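Local atomic coordinates of betaine aldehyde dehydrogenase (Staphylococcus aureus subsp. aureus COL, PDB entry 4QTO), a protein that probably oxidises betaine aldehyde to glycine betaine with NAD as the electron acceptor, as a Rossmann-fold member of the aldehyde dehydrogenase family. Residues A[211-214]-A[215-219]; A[301-304]-A[305-309]; A[361-364]-A[365-369]. One frame throughout, in Å; residues are numbered along the deposited sequence.

Contact 1 (A[211-214]-A[215-219])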
# COMPACT_ATOMS: atom_id res chain seq x y z
N LEU A 211 -7.94 8.87 37.03
CA LEU A 211 -6.86 9.82 37.36
C LEU A 211 -5.89 10.17 36.23
O LEU A 211 -5.70 11.36 35.92
CB LEU A 211 -6.10 9.39 38.59
CG LEU A 211 -6.96 9.16 39.82
CD1 LEU A 211 -6.08 8.74 41.00
CD2 LEU A 211 -7.79 10.36 40.20
N THR A 212 -5.28 9.17 35.61
CA THR A 212 -4.34 9.49 34.55
C THR A 212 -5.04 10.06 33.31
O THR A 212 -4.41 10.77 32.51
CB THR A 212 -3.47 8.28 34.16
OG1 THR A 212 -4.35 7.20 33.85
CG2 THR A 212 -2.49 7.93 35.26
N THR A 213 -6.32 9.75 33.11
CA THR A 213 -7.07 10.28 31.96
C THR A 213 -7.33 11.79 32.15
O THR A 213 -7.20 12.60 31.23
CB THR A 213 -8.34 9.46 31.68
OG1 THR A 213 -7.98 8.07 31.49
CG2 THR A 213 -9.04 9.96 30.43
N ILE A 214 -7.70 12.17 33.37
CA ILE A 214 -7.83 13.59 33.69
C ILE A 214 -6.47 14.25 33.41
O ILE A 214 -6.40 15.31 32.78
CB ILE A 214 -8.23 13.78 35.17
CG1 ILE A 214 -9.67 13.31 35.40
CG2 ILE A 214 -8.10 15.25 35.56
CD1 ILE A 214 -10.04 13.20 36.87
N ARG A 215 -5.37 13.63 33.87
CA ARG A 215 -4.04 14.25 33.68
C ARG A 215 -3.71 14.41 32.21
O ARG A 215 -3.20 15.48 31.82
CB ARG A 215 -2.95 13.47 34.42
CG ARG A 215 -1.59 14.12 34.39
CD ARG A 215 -1.57 15.44 35.15
NE ARG A 215 -0.22 16.03 35.11
CZ ARG A 215 0.09 17.21 34.60
NH1 ARG A 215 -0.85 18.06 34.17
NH2 ARG A 215 1.36 17.60 34.58
N VAL A 216 -3.98 13.40 31.39
CA VAL A 216 -3.63 13.51 29.97
C VAL A 216 -4.48 14.62 29.30
O VAL A 216 -3.99 15.30 28.39
CB VAL A 216 -3.66 12.18 29.20
CG1 VAL A 216 -5.08 11.76 28.85
CG2 VAL A 216 -2.83 12.32 27.96
N PHE A 217 -5.74 14.81 29.73
CA PHE A 217 -6.54 15.91 29.21
C PHE A 217 -5.91 17.26 29.58
O PHE A 217 -5.90 18.19 28.77
CB PHE A 217 -8.00 15.83 29.59
CG PHE A 217 -8.81 15.07 28.59
CD1 PHE A 217 -8.74 13.69 28.52
CD2 PHE A 217 -9.58 15.76 27.68
CE1 PHE A 217 -9.44 13.00 27.54
CE2 PHE A 217 -10.32 15.07 26.72
CZ PHE A 217 -10.24 13.71 26.65
N GLU A 218 -5.39 17.38 30.81
CA GLU A 218 -4.65 18.62 31.18
C GLU A 218 -3.48 18.82 30.21
O GLU A 218 -3.26 19.93 29.72
CB GLU A 218 -4.12 18.55 32.61
CG GLU A 218 -5.21 18.49 33.69
CD GLU A 218 -4.65 18.43 35.09
OE1 GLU A 218 -3.44 18.11 35.25
OE2 GLU A 218 -5.43 18.72 36.02
N LEU A 219 -2.72 17.76 29.94
CA LEU A 219 -1.57 17.87 29.04
C LEU A 219 -1.97 18.21 27.60
O LEU A 219 -1.30 19.00 26.92
CB LEU A 219 -0.72 16.59 29.09
CG LEU A 219 -0.14 16.24 30.46
CD1 LEU A 219 0.56 14.89 30.41
CD2 LEU A 219 0.82 17.32 30.95
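F217 overlaps the preceding helix turn by one ring edge: its CD1 lies 3.3 Å from T213 O, and that oxygen sits in the plane of the ring rather than over a face. The methyl of T213 comes alongside, with CG2 4.2 Å from F217 CD1. The same T213 O accepts the backbone N-H of F217, so one carbonyl meets both the amide and the aromatic edge of the residue four places on. V216 touches this oxygen as well. Its CG1 is placed between the backbone N and the carbonyl carbon (chi1 79°), which turns the methyl back along the helix to 3.3 Å from T213 O.

Four i to i+4 bonds in a row define the alpha-helical turn, from R215 N to L211 O through E218 N to I214 O, the last at 3.0 Å. One turn apart on another side of the helix, R215 and E218 form an i to i+3 salt bridge, NH1 to OE1 2.8 Å. The bond is bent (143° at the hydrogen), uses the anti lone pair of OE1 and leaves the guanidinium plane by 26°. L219 CD2 lies 3.4 Å above the plane of that guanidinium, offset toward its rim.

Helix 211-223 is the crossover helix of a beta-alpha-beta unit between strands 200-204 and 230-232; T213, I214 and F217 pack on L232. T212 OG1 bonds E118, and E218 OE2 takes the backbone N of S32. The carboxylate of E218 is thus held through both oxygens, one by a charge and one by an amide, which probably favours its ionised form and restricts its rotation.

Contact 2 (A[301-304]-A[305-309]); sequences ALNG and GYFHA
G305 N donates to A301 O at 3.0 Å and Y306 N to L302 O at 3.0 Å, the last regular alpha-helical bonds of helix 294-306. The second is less straight, 137° at the hydrogen. The next bond in the series, F307 N to N303 O, is weak at 3.4 Å, and F307 is the first residue to leave helical backbone angles. This is therefore a helix C-terminus running into a loop. A water hydrogen-bonded to G304 O and F307 O bridges the exit, and H472 NE2 also bonds N303 O.

Outside this backbone frame, two aromatic side chains fold back over the final turn. F307 lies side by side with N303, pointing the same way, with ring and amide planes 43° apart. Its CE2 meets N303 CB at 3.6 Å, while N303 O comes up at the ring edge, near its plane. N303 CG stands anti to the carbonyl carbon (chi1 -60°), which carries the amide alongside the phenyl ring; ND2 is held by Q300.

Y306 approaches L302 differently: the side chains cross obliquely, and CE2 touches L302 CD2 at 4.1 Å. The phenol oxygen bonds T399 O, tying the helix end to strand 399-402. L302 reaches L333 of helix 323-337 from the same turn. F307 meets the rings of W517 and F518 of a second subunit, and F518 also packs on L302, N303 and Y306, so this helix end forms part of a subunit interface. Across the turn, Y306 CD2 lies 3.3 Å from L302 O.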
# COMPACT_ATOMS: atom_id res chain seq x y z
N ALA A 301 4.68 -18.72 31.48
CA ALA A 301 3.36 -19.10 31.91
C ALA A 301 3.02 -18.24 33.15
O ALA A 301 1.88 -17.80 33.32
CB ALA A 301 3.27 -20.57 32.25
N LEU A 302 4.01 -18.01 34.00
CA LEU A 302 3.82 -17.12 35.16
C LEU A 302 3.52 -15.71 34.67
O LEU A 302 2.60 -15.04 35.15
CB LEU A 302 5.06 -17.11 36.03
CG LEU A 302 5.37 -18.42 36.77
CD1 LEU A 302 6.85 -18.47 37.14
CD2 LEU A 302 4.48 -18.61 37.99
N ASN A 303 4.31 -15.24 33.70
CA ASN A 303 4.11 -13.89 33.18
C ASN A 303 2.74 -13.75 32.56
O ASN A 303 2.01 -12.76 32.78
CB ASN A 303 5.22 -13.53 32.20
CG ASN A 303 6.60 -13.58 32.85
OD1 ASN A 303 6.76 -13.42 34.07
ND2 ASN A 303 7.61 -13.83 32.03
N GLY A 304 2.37 -14.73 31.74
CA GLY A 304 1.08 -14.72 31.12
C GLY A 304 -0.07 -14.73 32.10
O GLY A 304 -1.08 -14.03 31.89
N GLY A 305 0.06 -15.48 33.19
CA GLY A 305 -1.03 -15.59 34.11
C GLY A 305 -1.21 -14.46 35.11
O GLY A 305 -2.33 -14.14 35.48
N TYR A 306 -0.09 -13.85 35.52
CA TYR A 306 -0.09 -13.02 36.74
C TYR A 306 0.36 -11.57 36.67
O TYR A 306 0.26 -10.85 37.67
CB TYR A 306 0.64 -13.79 37.86
CG TYR A 306 0.14 -15.21 38.00
CD1 TYR A 306 -1.16 -15.48 38.46
CD2 TYR A 306 0.96 -16.29 37.71
CE1 TYR A 306 -1.63 -16.77 38.57
CE2 TYR A 306 0.49 -17.61 37.82
CZ TYR A 306 -0.80 -17.83 38.24
OH TYR A 306 -1.25 -19.14 38.34
N PHE A 307 0.88 -11.12 35.54
CA PHE A 307 1.10 -9.68 35.42
C PHE A 307 -0.26 -8.98 35.63
O PHE A 307 -1.30 -9.46 35.19
CB PHE A 307 1.75 -9.30 34.08
CG PHE A 307 3.24 -9.29 34.13
CD1 PHE A 307 3.91 -8.30 34.89
CD2 PHE A 307 3.99 -10.18 33.43
CE1 PHE A 307 5.28 -8.27 34.96
CE2 PHE A 307 5.38 -10.14 33.49
CZ PHE A 307 6.02 -9.20 34.26
N HIS A 308 -0.22 -7.85 36.37
CA HIS A 308 -1.40 -7.07 36.77
C HIS A 308 -2.47 -7.96 37.39
O HIS A 308 -3.68 -7.78 37.18
CB HIS A 308 -2.03 -6.29 35.62
CG HIS A 308 -2.82 -5.09 36.04
ND1 HIS A 308 -3.15 -4.80 37.34
CD2 HIS A 308 -3.42 -4.13 35.29
CE1 HIS A 308 -3.87 -3.70 37.39
NE2 HIS A 308 -4.04 -3.26 36.15
N ALA A 309 -2.02 -8.94 38.18
CA ALA A 309 -2.94 -9.90 38.81
C ALA A 309 -3.89 -10.57 37.81
O ALA A 309 -5.03 -10.89 38.14
CB ALA A 309 -3.70 -9.25 39.97
O HOH W 1 -1.12 -11.22 32.74

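Contact 3 (A[361-364]-A[365-369])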
# COMPACT_ATOMS: atom_id res chain seq x y z
N ARG A 361 -13.16 -8.63 42.92
CA ARG A 361 -12.64 -9.70 43.74
C ARG A 361 -13.75 -10.71 44.05
O ARG A 361 -13.54 -11.93 44.00
CB ARG A 361 -12.02 -9.19 45.03
CG ARG A 361 -11.51 -10.38 45.85
CD ARG A 361 -10.53 -10.00 46.94
NE ARG A 361 -11.13 -9.17 47.96
CZ ARG A 361 -10.52 -8.82 49.10
NH1 ARG A 361 -9.28 -9.26 49.42
NH2 ARG A 361 -11.17 -8.05 49.95
N ASN A 362 -14.95 -10.22 44.35
CA ASN A 362 -16.07 -11.13 44.62
C ASN A 362 -16.39 -12.01 43.41
O ASN A 362 -16.71 -13.20 43.57
CB ASN A 362 -17.32 -10.34 45.04
CG ASN A 362 -17.17 -9.69 46.40
OD1 ASN A 362 -16.31 -10.07 47.20
ND2 ASN A 362 -18.05 -8.75 46.69
N LYS A 363 -16.27 -11.45 42.21
CA LYS A 363 -16.53 -12.21 40.99
C LYS A 363 -15.49 -13.32 40.83
O LYS A 363 -15.83 -14.46 40.50
CB LYS A 363 -16.50 -11.29 39.77
CG LYS A 363 -17.00 -11.96 38.50
CD LYS A 363 -16.69 -11.15 37.24
CE LYS A 363 -17.18 -9.71 37.30
NZ LYS A 363 -18.65 -9.60 37.44
N ILE A 364 -14.23 -12.99 41.08
CA ILE A 364 -13.15 -13.98 40.99
C ILE A 364 -13.42 -15.09 42.01
O ILE A 364 -13.33 -16.29 41.70
CB ILE A 364 -11.78 -13.33 41.25
CG1 ILE A 364 -11.46 -12.33 40.15
CG2 ILE A 364 -10.72 -14.41 41.35
CD1 ILE A 364 -10.32 -11.37 40.49
N GLU A 365 -13.78 -14.70 43.22
CA GLU A 365 -14.09 -15.68 44.27
C GLU A 365 -15.22 -16.62 43.88
O GLU A 365 -15.15 -17.85 44.13
CB GLU A 365 -14.45 -14.99 45.58
CG GLU A 365 -13.23 -14.37 46.19
CD GLU A 365 -13.47 -13.57 47.46
OE1 GLU A 365 -14.51 -12.88 47.60
OE2 GLU A 365 -12.54 -13.57 48.27
N SER A 366 -16.25 -16.07 43.26
CA SER A 366 -17.37 -16.90 42.85
C SER A 366 -16.94 -17.95 41.83
O SER A 366 -17.51 -19.03 41.75
CB SER A 366 -18.52 -16.04 42.29
OG SER A 366 -18.19 -15.49 41.03
N TYR A 367 -15.95 -17.62 40.99
CA TYR A 367 -15.46 -18.58 40.01
C TYR A 367 -14.78 -19.79 40.65
O TYR A 367 -14.76 -20.87 40.06
CB TYR A 367 -14.57 -17.91 38.96
CG TYR A 367 -15.34 -17.41 37.79
CD1 TYR A 367 -15.90 -18.32 36.88
CD2 TYR A 367 -15.48 -16.05 37.52
CE1 TYR A 367 -16.60 -17.89 35.76
CE2 TYR A 367 -16.18 -15.61 36.41
CZ TYR A 367 -16.73 -16.53 35.52
OH TYR A 367 -17.43 -16.07 34.41
N MET A 368 -14.19 -19.59 41.82
CA MET A 368 -13.52 -20.70 42.49
C MET A 368 -14.56 -21.78 42.86
O MET A 368 -14.32 -22.96 42.69
CB MET A 368 -12.77 -20.22 43.72
CG MET A 368 -11.68 -19.18 43.47
SD MET A 368 -10.39 -19.71 42.34
CE MET A 368 -11.03 -19.11 40.79
N ASP A 369 -15.71 -21.33 43.33
CA ASP A 369 -16.81 -22.22 43.66
C ASP A 369 -17.29 -22.97 42.42
O ASP A 369 -17.53 -24.17 42.46
CB ASP A 369 -17.99 -21.40 44.26
CG ASP A 369 -17.65 -20.75 45.61
OD1 ASP A 369 -16.76 -21.30 46.31
OD2 ASP A 369 -18.27 -19.70 45.94
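S366 OG sits between its backbone N and carbonyl carbon (chi1 71°), which swings the hydroxyl back one turn to donate to K363 O at 2.6 Å. Another torsion sets E365: CG lies anti to the carbonyl carbon (chi1 -71°) and the chain then runs extended, bringing CG to 3.3 Å from R361 O and the carboxylate across the R361 side chain.

K363 O is gripped twice, by S366 OG and by Y367 N at 3.2 Å, and both donors arrive from the same face of its carbonyl plane. Y367 N has a further weak bond to I364 O. M368 N also reaches I364 O weakly, at 3.4 Å, so the regular i to i+4 pattern, clear at E365 N to R361 O, slackens along this part of the alpha helix. Y367 CD2 packs against the shared acceptor, 3.4 Å from K363 O.

The guanidinium of R361 and the carboxylate of E365 lie in nearly parallel but separate planes (2° apart), and R361 NE and E365 OE2 stay 4.6 Å apart. What touches is a methylene of the arginine against the carboxylate, R361 CG lying 4.1 Å from E365 CD. Both find partners outside the turn: E365 OE2 in a salt bridge with R384, R361 NH1 in a hydrogen bond to F395 O.

Helix 358-373 keeps S366 and K363 on an exposed side. Toward the protein, I364 packs on F396, M368 lies on T399 and I401 of strand 399-402, and Y367 OH bonds E413, just beyond helix 409-412.

Overall arrangement
From the N terminus, contact 1 comes first, on helix 211-223 between strands 200-204 and 230-232 of the mixed sheet containing strand 162-177. Contact 2 follows at the end of helix 294-306, between strands 285-288 and 318-322 of the other large sheet, and contact 3 lies on helix 358-373, before strand 377-380 at that sheet's edge. Each joins adjoining segments and closes no long loop; the three run in series, neither nested nor crossed. Contacts 2 and 3 have centres 18 Å apart and share a neighbour: Y306 bonds T399, on which M368 packs. Contact 1 stands apart, its centre 28 Å and 33 Å from theirs.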